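Local atomic coordinates of Cif-like 1 (Burkholderia cenocepacia, PDB entry 7JQY), a protein that probably hydrolyses epoxides, as a Cif-like epoxide hydrolase built on the alpha/beta-hydrolase fold. Residues 100-105 and 134-139; 50-55 and 107-112; 128-133 and 143-148. The protein carries 1 engineered substitution. All blocks are in the same frame, centred on the assembly; numbering follows the deposited sequence.

Contact 1 (100-105 and 134-139); sequences SMAGDI and AQWPTE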
loop_
_atom_site.group_PDB
_atom_site.type_symbol
_atom_site.label_atom_id
_atom_site.label_comp_id
_atom_site.label_asym_id
_atom_site.label_seq_id
_atom_site.Cartn_x
_atom_site.Cartn_y
_atom_site.Cartn_z
ATOM N N SER B 100 34.574 18.713 5.416
ATOM C CA SER B 100 34.435 18.868 3.974
ATOM C C SER B 100 33.201 19.688 3.619
ATOM O O SER B 100 33.230 20.470 2.664
ATOM C CB SER B 100 34.369 17.495 3.308
ATOM O OG SER B 100 35.649 16.893 3.307
ATOM N N MET B 101 32.121 19.539 4.383
ATOM C CA MET B 101 30.930 20.340 4.133
ATOM C C MET B 101 31.196 21.818 4.365
ATOM O O MET B 101 30.594 22.668 3.700
ATOM C CB MET B 101 29.787 19.857 5.020
ATOM C CG MET B 101 29.305 18.490 4.638
ATOM S SD MET B 101 27.932 17.940 5.641
ATOM C CE MET B 101 26.756 19.274 5.399
ATOM N N ALA B 102 32.082 22.145 5.306
ATOM C CA ALA B 102 32.498 23.532 5.458
ATOM C C ALA B 102 33.191 24.028 4.197
ATOM O O ALA B 102 33.035 25.194 3.821
ATOM C CB ALA B 102 33.399 23.690 6.680
ATOM N N GLY B 103 33.961 23.156 3.535
ATOM C CA GLY B 103 34.602 23.536 2.281
ATOM C C GLY B 103 33.603 23.892 1.194
ATOM O O GLY B 103 33.829 24.817 0.410
ATOM N N ASP B 104 32.481 23.169 1.142
ATOM C CA ASP B 104 31.409 23.531 0.219
ATOM C C ASP B 104 30.907 24.938 0.505
ATOM O O ASP B 104 30.735 25.753 -0.410
ATOM C CB ASP B 104 30.255 22.538 0.328
ATOM C CG ASP B 104 30.658 21.130 -0.031
ATOM O OD1 ASP B 104 30.050 20.190 0.529
ATOM O OD2 ASP B 104 31.557 20.962 -0.887
ATOM N N ILE B 105 30.674 25.248 1.781
ATOM C CA ILE B 105 30.151 26.564 2.122
ATOM C C ILE B 105 31.159 27.642 1.758
ATOM O O ILE B 105 30.792 28.725 1.282
ATOM C CB ILE B 105 29.777 26.621 3.614
ATOM C CG1 ILE B 105 28.801 25.494 3.937
ATOM C CG2 ILE B 105 29.209 27.987 3.954
ATOM C CD1 ILE B 105 27.598 25.470 2.995
ATOM N N ALA B 134 37.418 26.831 12.163
ATOM C CA ALA B 134 38.663 26.178 12.555
ATOM C C ALA B 134 39.639 26.109 11.388
ATOM O O ALA B 134 40.851 26.259 11.580
ATOM C CB ALA B 134 38.381 24.776 13.095
ATOM N N GLN B 135 39.129 25.896 10.171
ATOM C CA GLN B 135 39.995 25.748 9.003
ATOM C C GLN B 135 40.416 27.083 8.396
ATOM O O GLN B 135 41.513 27.177 7.836
ATOM C CB GLN B 135 39.306 24.888 7.943
ATOM C CG GLN B 135 39.443 23.397 8.188
ATOM C CD GLN B 135 38.445 22.589 7.393
ATOM O OE1 GLN B 135 38.804 21.618 6.719
ATOM N NE2 GLN B 135 37.178 22.982 7.468
ATOM N N TRP B 136 39.570 28.109 8.460
ATOM C CA TRP B 136 39.880 29.417 7.878
ATOM C C TRP B 136 39.498 30.507 8.868
ATOM O O TRP B 136 38.595 31.313 8.619
ATOM C CB TRP B 136 39.171 29.592 6.530
ATOM C CG TRP B 136 39.480 28.455 5.604
ATOM C CD1 TRP B 136 40.609 28.295 4.857
ATOM C CD2 TRP B 136 38.671 27.294 5.361
ATOM N NE1 TRP B 136 40.553 27.114 4.158
ATOM C CE2 TRP B 136 39.373 26.480 4.449
ATOM C CE3 TRP B 136 37.415 26.872 5.812
ATOM C CZ2 TRP B 136 38.865 25.269 3.984
ATOM C CZ3 TRP B 136 36.919 25.665 5.355
ATOM C CH2 TRP B 136 37.643 24.879 4.451
ATOM N N PRO B 137 40.207 30.586 9.998
ATOM C CA PRO B 137 39.798 31.518 11.065
ATOM C C PRO B 137 39.830 32.985 10.665
ATOM O O PRO B 137 39.020 33.772 11.173
ATOM C CB PRO B 137 40.801 31.228 12.191
ATOM C CG PRO B 137 41.526 29.967 11.792
ATOM C CD PRO B 137 41.463 29.882 10.313
ATOM N N THR B 138 40.757 33.393 9.795
ATOM C CA THR B 138 40.801 34.793 9.381
ATOM C C THR B 138 39.546 35.190 8.615
ATOM O O THR B 138 39.179 36.371 8.594
ATOM C CB THR B 138 42.064 35.071 8.561
ATOM O OG1 THR B 138 42.031 34.318 7.345
ATOM C CG2 THR B 138 43.312 34.686 9.364
ATOM N N GLU B 139 38.885 34.224 7.976
ATOM C CA GLU B 139 37.735 34.488 7.121
ATOM C C GLU B 139 36.411 34.570 7.875
ATOM O O GLU B 139 35.408 34.974 7.279
ATOM C CB GLU B 139 37.638 33.411 6.030
ATOM C CG GLU B 139 38.863 33.369 5.137
ATOM C CD GLU B 139 38.782 32.315 4.052
ATOM O OE1 GLU B 139 37.651 31.937 3.667
ATOM O OE2 GLU B 139 39.855 31.871 3.578
#
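Trp136 sends the six-membered end of its indole to the backbone of Gly103, where CH2 lies 4.0 Å from CA. The contact joins two neighbouring helices of the alpha/beta-hydrolase fold: Gly103 lies within helix 98-111, and Trp136 follows the end of helix 124-135. Neither a face nor an edge of the ring is turned squarely on the glycine; the approach is oblique. One atom along the rim from CH2, CZ3 is 4.2 Å from the CB of Ala102, a loose apolar touch, and the same methyl group meets Gln135 at 3.9 Å through NE2. No hydrogen bond crosses between 100-105 and 134-139, which leaves this as thin van der Waals packing.

Trp136 is the first residue after helix 124-135 to leave helical geometry. Its chi1 of -54° sets CG opposite the carbonyl carbon, and the ring reaches back across to the other helix, with CB of Gln135 lying 3.4 Å above one face of the indole, offset toward the rim. Beyond CG, Gln135 runs extended to bring the amide over Ala102, while NE2 is held by the carbonyl O of Ala131 and only weakly by Ala99 O.

Arg106 makes a cation-pi contact with the indole and a salt bridge to OE2 of Glu139, whose OE1 is hydrogen-bonded to His110. The short 3-10 segment 137-139 that places Glu139 is closed by the backbone N of Glu139, bonded to Trp136 O at 3.0 Å.

Contact 2 (50-55 and 107-112); sequences MVVLLH and ALVHQL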
loop_
_atom_site.group_PDB
_atom_site.type_symbol
_atom_site.label_atom_id
_atom_site.label_comp_id
_atom_site.label_asym_id
_atom_site.label_seq_id
_atom_site.Cartn_x
_atom_site.Cartn_y
_atom_site.Cartn_z
ATOM N N MET B 50 28.325 40.022 4.611
ATOM C CA MET B 50 27.605 38.780 4.377
ATOM C C MET B 50 27.364 38.027 5.679
ATOM O O MET B 50 28.283 37.850 6.484
ATOM C CB MET B 50 28.369 37.886 3.415
ATOM C CG MET B 50 27.564 36.674 3.027
ATOM S SD MET B 50 28.347 35.693 1.758
ATOM C CE MET B 50 28.138 36.776 0.349
ATOM N N VAL B 51 26.125 37.586 5.880
ATOM C CA VAL B 51 25.750 36.714 6.986
ATOM C C VAL B 51 25.292 35.390 6.388
ATOM O O VAL B 51 24.285 35.345 5.668
ATOM C CB VAL B 51 24.651 37.327 7.868
ATOM C CG1 VAL B 51 24.342 36.410 9.042
ATOM C CG2 VAL B 51 25.083 38.695 8.368
ATOM N N VAL B 52 26.029 34.320 6.679
ATOM C CA VAL B 52 25.709 32.977 6.211
ATOM C C VAL B 52 25.008 32.231 7.336
ATOM O O VAL B 52 25.476 32.235 8.489
ATOM C CB VAL B 52 26.972 32.233 5.748
ATOM C CG1 VAL B 52 26.653 30.802 5.412
ATOM C CG2 VAL B 52 27.585 32.945 4.565
ATOM N N LEU B 53 23.870 31.615 7.010
ATOM C CA LEU B 53 23.052 30.872 7.960
ATOM C C LEU B 53 22.998 29.416 7.531
ATOM O O LEU B 53 22.670 29.120 6.376
ATOM C CB LEU B 53 21.633 31.452 8.033
ATOM C CG LEU B 53 21.528 32.976 8.168
ATOM C CD1 LEU B 53 20.097 33.448 8.152
ATOM C CD2 LEU B 53 22.197 33.420 9.448
ATOM N N LEU B 54 23.323 28.511 8.454
ATOM C CA LEU B 54 23.396 27.082 8.177
ATOM C C LEU B 54 22.436 26.337 9.098
ATOM O O LEU B 54 22.637 26.295 10.324
ATOM C CB LEU B 54 24.827 26.561 8.350
ATOM C CG LEU B 54 25.929 27.122 7.437
ATOM C CD1 LEU B 54 27.275 26.528 7.825
ATOM C CD2 LEU B 54 25.632 26.877 5.947
ATOM N N HIS B 55 21.417 25.725 8.494
ATOM C CA HIS B 55 20.418 24.913 9.169
ATOM C C HIS B 55 21.024 23.577 9.617
ATOM O O HIS B 55 22.202 23.284 9.398
ATOM C CB HIS B 55 19.252 24.646 8.221
ATOM C CG HIS B 55 19.641 23.784 7.068
ATOM N ND1 HIS B 55 19.763 22.416 7.174
ATOM C CD2 HIS B 55 20.003 24.097 5.802
ATOM C CE1 HIS B 55 20.158 21.920 6.017
ATOM N NE2 HIS B 55 20.312 22.920 5.167
ATOM N N ALA B 107 33.440 27.509 -0.708
ATOM C CA ALA B 107 33.498 27.683 -2.159
ATOM C C ALA B 107 32.345 28.539 -2.665
ATOM O O ALA B 107 32.531 29.376 -3.553
ATOM C CB ALA B 107 33.499 26.323 -2.855
ATOM N N LEU B 108 31.159 28.384 -2.069
ATOM C CA LEU B 108 30.003 29.177 -2.474
ATOM C C LEU B 108 30.157 30.636 -2.060
ATOM O O LEU B 108 29.785 31.541 -2.813
ATOM C CB LEU B 108 28.733 28.580 -1.856
ATOM C CG LEU B 108 27.378 29.287 -1.993
ATOM C CD1 LEU B 108 26.251 28.262 -1.922
ATOM C CD2 LEU B 108 27.160 30.373 -0.947
ATOM N N VAL B 109 30.704 30.885 -0.870
ATOM C CA VAL B 109 30.949 32.261 -0.446
ATOM C C VAL B 109 31.960 32.923 -1.370
ATOM O O VAL B 109 31.821 34.098 -1.737
ATOM C CB VAL B 109 31.434 32.298 1.017
ATOM C CG1 VAL B 109 31.920 33.697 1.368
ATOM C CG2 VAL B 109 30.335 31.838 1.970
ATOM N N HIS B 110 33.002 32.183 -1.750
ATOM C CA HIS B 110 33.997 32.731 -2.661
ATOM C C HIS B 110 33.404 33.000 -4.038
ATOM O O HIS B 110 33.767 33.987 -4.682
ATOM C CB HIS B 110 35.199 31.791 -2.730
ATOM C CG HIS B 110 36.014 31.779 -1.471
ATOM N ND1 HIS B 110 37.366 31.512 -1.459
ATOM C CD2 HIS B 110 35.667 32.023 -0.182
ATOM C CE1 HIS B 110 37.815 31.582 -0.217
ATOM N NE2 HIS B 110 36.804 31.890 0.577
ATOM N N GLN B 111 32.469 32.159 -4.492
ATOM C CA GLN B 111 31.832 32.407 -5.780
ATOM C C GLN B 111 30.957 33.650 -5.746
ATOM O O GLN B 111 30.761 34.282 -6.788
ATOM C CB GLN B 111 30.982 31.212 -6.208
ATOM C CG GLN B 111 31.746 30.053 -6.783
ATOM C CD GLN B 111 30.828 29.099 -7.519
ATOM O OE1 GLN B 111 29.651 29.402 -7.732
ATOM N NE2 GLN B 111 31.352 27.933 -7.894
ATOM N N LEU B 112 30.464 34.043 -4.574
ATOM C CA LEU B 112 29.657 35.245 -4.467
ATOM C C LEU B 112 30.503 36.487 -4.271
ATOM O O LEU B 112 29.951 37.574 -4.068
ATOM C CB LEU B 112 28.663 35.112 -3.311
ATOM C CG LEU B 112 27.571 34.070 -3.541
ATOM C CD1 LEU B 112 26.618 34.005 -2.372
ATOM C CD2 LEU B 112 26.827 34.399 -4.822
#
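The backbone N of Leu112, the residue whose side chain receives the end of Met50, is gripped by two carbonyls: Leu108 O at 3.1 Å, and Val109 O in a weak second bond. This is the last turn of helix 98-111, since Leu112 is the first residue to depart from helical geometry, and it brings the leucine down against strand 50-54.

Across the contact everything is apolar. Met50 leaves the strand with CG opposite its own backbone N (chi1 -173°) and stays extended as far as SD, then bends at chi3 (-71°) to carry CE onto Leu112. There the methyl lies 4.1 Å from the leucine CB, with CD1 of Leu112 almost as near, and the two side chains cross at roughly a right angle. Farther back along the same methionine, SD is 4.1 Å from CG1 of Val109; here the side chains slide past each other in opposite directions. Val109 therefore works as a fork. Its other branch, CG2, meets CG2 of Val52 at 3.9 Å, the closest approach between the two segments, and the pair Val52 and Val109 also marks where the backbones are nearest, with CA atoms 8.5 Å apart.

Ile117 touches both Met50 and Val109, and Tyr40 of strand 37-43 packs on Leu112. Strand 50-54 lies between parallel strands 77-82 and 117-122, and helix 98-111, which links those two along the chain, passes over it: a beta-alpha-beta crossover spanning one intervening strand, in the central sheet of the alpha/beta-hydrolase fold.

Contact 3 (128-133 and 143-148); sequences VAYAYA and LAMLDV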
loop_
_atom_site.group_PDB
_atom_site.type_symbol
_atom_site.label_atom_id
_atom_site.label_comp_id
_atom_site.label_asym_id
_atom_site.label_seq_id
_atom_site.Cartn_x
_atom_site.Cartn_y
_atom_site.Cartn_z
ATOM N N VAL B 128 29.356 22.295 10.875
ATOM C CA VAL B 128 29.940 22.875 9.671
ATOM C C VAL B 128 30.484 24.271 9.958
ATOM O O VAL B 128 31.605 24.615 9.566
ATOM C CB VAL B 128 28.895 22.900 8.543
ATOM C CG1 VAL B 128 29.536 23.330 7.226
ATOM C CG2 VAL B 128 28.230 21.536 8.407
ATOM N N ALA B 129 29.702 25.093 10.658
ATOM C CA ALA B 129 30.147 26.455 10.941
ATOM C C ALA B 129 31.415 26.459 11.786
ATOM O O ALA B 129 32.320 27.269 11.555
ATOM C CB ALA B 129 29.037 27.247 11.634
ATOM N N TYR B 130 31.505 25.556 12.769
ATOM C CA TYR B 130 32.720 25.482 13.573
ATOM C C TYR B 130 33.907 25.032 12.732
ATOM O O TYR B 130 34.993 25.619 12.811
ATOM C CB TYR B 130 32.525 24.535 14.761
ATOM C CG TYR B 130 33.834 24.216 15.448
ATOM C CD1 TYR B 130 34.495 25.178 16.204
ATOM C CD2 TYR B 130 34.428 22.966 15.315
ATOM C CE1 TYR B 130 35.702 24.896 16.827
ATOM C CE2 TYR B 130 35.631 22.678 15.924
ATOM C CZ TYR B 130 36.265 23.646 16.679
ATOM O OH TYR B 130 37.465 23.360 17.285
ATOM N N ALA B 131 33.712 23.995 11.912
ATOM C CA ALA B 131 34.782 23.517 11.038
ATOM C C ALA B 131 35.207 24.586 10.045
ATOM O O ALA B 131 36.376 24.639 9.657
ATOM C CB ALA B 131 34.342 22.252 10.303
ATOM N N TYR B 132 34.280 25.452 9.640
ATOM C CA TYR B 132 34.644 26.590 8.804
ATOM C C TYR B 132 35.593 27.517 9.552
ATOM O O TYR B 132 36.660 27.876 9.040
ATOM C CB TYR B 132 33.375 27.338 8.378
ATOM C CG TYR B 132 33.502 28.264 7.173
ATOM C CD1 TYR B 132 34.660 29.010 6.939
ATOM C CD2 TYR B 132 32.446 28.406 6.279
ATOM C CE1 TYR B 132 34.763 29.856 5.843
ATOM C CE2 TYR B 132 32.539 29.247 5.186
ATOM C CZ TYR B 132 33.697 29.967 4.972
ATOM O OH TYR B 132 33.771 30.806 3.884
ATOM N N ALA B 133 35.237 27.883 10.790
ATOM C CA ALA B 133 36.077 28.789 11.566
ATOM C C ALA B 133 37.404 28.146 11.941
ATOM O O ALA B 133 38.426 28.835 12.009
ATOM C CB ALA B 133 35.339 29.249 12.821
ATOM N N LEU B 143 31.137 34.361 14.900
ATOM C CA LEU B 143 30.514 33.047 14.809
ATOM C C LEU B 143 29.475 32.908 15.914
ATOM O O LEU B 143 29.767 33.195 17.080
ATOM C CB LEU B 143 31.572 31.944 14.920
ATOM C CG LEU B 143 31.080 30.508 15.046
ATOM C CD1 LEU B 143 30.438 30.056 13.741
ATOM C CD2 LEU B 143 32.222 29.586 15.452
ATOM N N ALA B 144 28.257 32.507 15.543
ATOM C CA ALA B 144 27.166 32.286 16.490
ATOM C C ALA B 144 26.778 30.815 16.473
ATOM O O ALA B 144 26.519 30.251 15.403
ATOM C CB ALA B 144 25.953 33.160 16.172
ATOM N N MET B 145 26.728 30.204 17.656
ATOM C CA MET B 145 26.530 28.765 17.793
ATOM C C MET B 145 25.233 28.497 18.548
ATOM O O MET B 145 25.091 28.909 19.707
ATOM C CB MET B 145 27.725 28.138 18.515
ATOM C CG MET B 145 29.052 28.370 17.780
ATOM S SD MET B 145 30.459 27.569 18.576
ATOM C CE MET B 145 30.551 26.064 17.612
ATOM N N LEU B 146 24.309 27.766 17.918
ATOM C CA LEU B 146 22.954 27.609 18.439
ATOM C C LEU B 146 22.633 26.153 18.751
ATOM O O LEU B 146 22.920 25.257 17.948
ATOM C CB LEU B 146 21.907 28.134 17.448
ATOM C CG LEU B 146 22.009 29.527 16.821
ATOM C CD1 LEU B 146 20.695 29.856 16.104
ATOM C CD2 LEU B 146 22.337 30.589 17.847
ATOM N N ASP B 147 22.032 25.938 19.922
ATOM C CA ASP B 147 21.172 24.796 20.231
ATOM C C ASP B 147 21.866 23.462 20.500
ATOM O O ASP B 147 21.405 22.701 21.359
ATOM C CB ASP B 147 20.144 24.617 19.101
ATOM C CG ASP B 147 19.196 25.800 18.998
ATOM O OD1 ASP B 147 18.882 26.391 20.047
ATOM O OD2 ASP B 147 18.774 26.158 17.872
ATOM N N VAL B 148 22.934 23.147 19.775
ATOM C CA VAL B 148 23.503 21.798 19.803
ATOM C C VAL B 148 25.004 21.858 20.073
ATOM O O VAL B 148 25.688 22.753 19.549
ATOM C CB VAL B 148 23.213 21.068 18.474
ATOM C CG1 VAL B 148 23.840 19.672 18.436
ATOM C CG2 VAL B 148 21.717 20.982 18.238
#
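Helix 128-133 runs nearly antiparallel to strand 143-146, at 152° between their directions and 9.3 Å between axes; the nearest CA atoms are Ala129 CA and Leu143 CA, 7.7 Å apart. Leu143 straddles the small side chains of one helical face. With CG set opposite its backbone N (chi1 171°), it points both branches at the helix: CD1 lies 3.8 Å from CB of Ala129 and 4.0 Å from the carbonyl O of the same residue, while CD2 reaches CB of Ala133, one turn on, at 4.1 Å. The methyl groups of the two alanines let the leucine come in close to the helix backbone.

This is the return half of a beta-alpha-beta unit: strand 117-122 leads into helix 124-135, which covers the sheet and hands the chain to strand 140-146, beside the strand it left. The turn between the first strand and the helix is consistent with the nucleophile elbow of alpha/beta hydrolases, and Ala129 also touches residues of that turn.

Met145 makes the second meeting point. Its CB does not head straight for the helix, but the chain runs on and bends at chi3 (97°), bringing CE to within 3.8 Å of CB of Tyr130; that methyl group lies oblique to the phenol ring. Beyond this touch the ring of Tyr130 turns to helix 231-241, where it stacks edge-to-face with Phe238, and Leu270 packs on Met145 from a loop. Just past the strand, at Asp147, the backbone takes a positive phi, and OD2 forms a salt bridge with NE of Arg122.

How the contacts relate
Contacts 1 and 2 share helix 98-111 and have centres about 10 Å apart; contacts 1 and 3 share helix 124-135, at about 11 Å. Ile105 stitches the group together: its CD1 is 3.8 Å from CD2 of Leu54, and its CG2 is 3.8 Å from CE2 of Tyr132. Contacts 2 and 3, about 13 Å apart by their centres, reach the same sheet and touch where OH of Tyr132 lies 4.0 Å from CB of Val109. The engineered Ser123 stands at the probable nucleophile elbow, between strand 117-122 and helix 124-135, so contact 3 packs the helix that follows it, and contact 1 lies at that helix's far end.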